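Local coordinates for TETR family transcriptional repressor LFRR (Mycobacterium smegmatis, PDB 2V57), which represses transcription of the lfrRA efflux pump operon by binding directly to the promoter region upstream of lfrR, at the interface of chains A and B. Numbering follows the deposited sequence. Chains: chain A/B, TETR family transcriptional repressor LFRR.

The interface of chains A and B. Residues chain A 89, 133, 136-137, 180-181; chain B 184-187.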
# COMPACT_ATOMS: atom_id res chain seq x y z
N LEU A 89 12.36 -18.28 5.65
CA LEU A 89 11.66 -16.99 5.52
C LEU A 89 12.61 -15.87 5.14
O LEU A 89 12.26 -15.00 4.35
CB LEU A 89 10.89 -16.65 6.80
CG LEU A 89 9.64 -17.50 7.01
CD1 LEU A 89 9.06 -17.23 8.40
CD2 LEU A 89 8.63 -17.24 5.88
N LEU A 133 4.17 -20.17 7.26
CA LEU A 133 3.58 -19.32 8.30
C LEU A 133 2.57 -20.13 9.12
O LEU A 133 2.49 -19.99 10.35
CB LEU A 133 2.87 -18.12 7.67
CG LEU A 133 3.77 -17.11 6.95
CD1 LEU A 133 2.93 -16.06 6.21
CD2 LEU A 133 4.70 -16.47 7.94
N ALA A 136 4.44 -22.43 11.55
CA ALA A 136 5.06 -21.72 12.65
C ALA A 136 4.08 -20.88 13.47
O ALA A 136 4.49 -20.09 14.31
CB ALA A 136 6.21 -20.84 12.13
N SER A 137 2.78 -21.03 13.22
CA SER A 137 1.79 -20.20 13.90
C SER A 137 1.88 -20.31 15.42
O SER A 137 1.73 -21.39 15.99
CB SER A 137 0.37 -20.56 13.44
OG SER A 137 0.02 -19.82 12.28
N LEU A 180 7.51 -10.22 12.51
CA LEU A 180 6.75 -11.46 12.35
C LEU A 180 6.61 -12.24 13.66
O LEU A 180 5.56 -12.84 13.94
CB LEU A 180 7.42 -12.34 11.31
CG LEU A 180 7.19 -11.95 9.85
CD1 LEU A 180 8.13 -12.71 8.92
CD2 LEU A 180 5.75 -12.21 9.52
N THR A 181 7.67 -12.25 14.46
CA THR A 181 7.69 -13.06 15.68
C THR A 181 7.25 -12.31 16.93
O THR A 181 6.79 -12.94 17.90
CB THR A 181 9.10 -13.69 15.91
OG1 THR A 181 10.08 -12.65 16.05
CG2 THR A 181 9.49 -14.59 14.76
N ILE B 184 2.88 -12.77 14.44
CA ILE B 184 2.05 -13.89 13.95
C ILE B 184 2.67 -15.29 14.00
O ILE B 184 1.95 -16.27 13.88
CB ILE B 184 1.57 -13.64 12.49
CG1 ILE B 184 2.76 -13.39 11.57
CG2 ILE B 184 0.61 -12.47 12.44
CD1 ILE B 184 2.47 -13.59 10.08
N ILE B 185 3.98 -15.40 14.13
CA ILE B 185 4.60 -16.72 14.17
C ILE B 185 5.51 -16.83 15.36
O ILE B 185 5.83 -15.83 16.02
CB ILE B 185 5.44 -17.02 12.90
CG1 ILE B 185 6.48 -15.90 12.67
CG2 ILE B 185 4.55 -17.19 11.68
CD1 ILE B 185 7.63 -16.29 11.74
N THR B 186 5.96 -18.05 15.62
CA THR B 186 6.97 -18.31 16.63
C THR B 186 8.09 -19.18 16.05
O THR B 186 7.84 -20.24 15.49
CB THR B 186 6.32 -18.99 17.85
OG1 THR B 186 5.30 -18.13 18.37
CG2 THR B 186 7.36 -19.27 18.93
N LEU B 187 9.33 -18.72 16.18
CA LEU B 187 10.48 -19.50 15.72
C LEU B 187 11.30 -20.06 16.89
O LEU B 187 11.84 -19.30 17.70
CB LEU B 187 11.37 -18.67 14.81
CG LEU B 187 10.61 -18.02 13.65
CD1 LEU B 187 11.50 -17.06 12.87
CD2 LEU B 187 10.06 -19.10 12.75
O HOH W 1 4.11 -14.58 18.13
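B:Ile185, in the C-terminal tail of chain B, pushes its side chain between the end of helix 169-182 and the end of helix 127-135 of chain A. Its CG1 sits between the backbone N and the carbonyl carbon (chi1 54°), which sends the two branches to different walls. The CG1-CD1 arm runs past the backbone of A:Leu180 and meets A:Leu89 of helix 85-97 tip to tip, CD1 of B:Ile185 lying 3.8 Å from CD1 of A:Leu89. The CG2 methyl turns to A:Leu133, 3.8 Å from its CD2, the two side chains crossing obliquely, while the methyl of A:Ala136 packs against CB of B:Ile185. Either side of this plug, smaller contacts widen the apolar patch. CD1 of B:Ile184 lies 3.6 Å from the CD2 branch of A:Leu180, and CD1 of B:Leu187 touches CG2 of A:Thr181 with the side chains at about a right angle. The polar contacts across are made by backbone groups. The carbonyl of A:Leu180, close to its helix end, takes two hydrogen bonds from opposite faces of its plane: from the N of B:Ile184 at 2.7 Å and from the N of B:Ile185 at 3.0 Å. On the other wall the O of A:Ala136 accepts the N of B:Thr186 at 2.8 Å, nearly along the C=O axis and close to straight at the hydrogen (165°). The tail is thus gripped on both sides of the inserted isoleucine. A water joins the carbonyl oxygens of A:Thr181 and B:Ile185. Within chain A, the hydroxyl OG of A:Ser137 donates to the O of A:Leu133 at 3.1 Å, tying the segment after helix 127-135 back to that helix. In the deposited dimer this contact, repeated with the chains exchanged by the two-fold axis, joins each tail to the partner subunit and probably helps stabilise the dimer through which TetR-family repressors bind their operators.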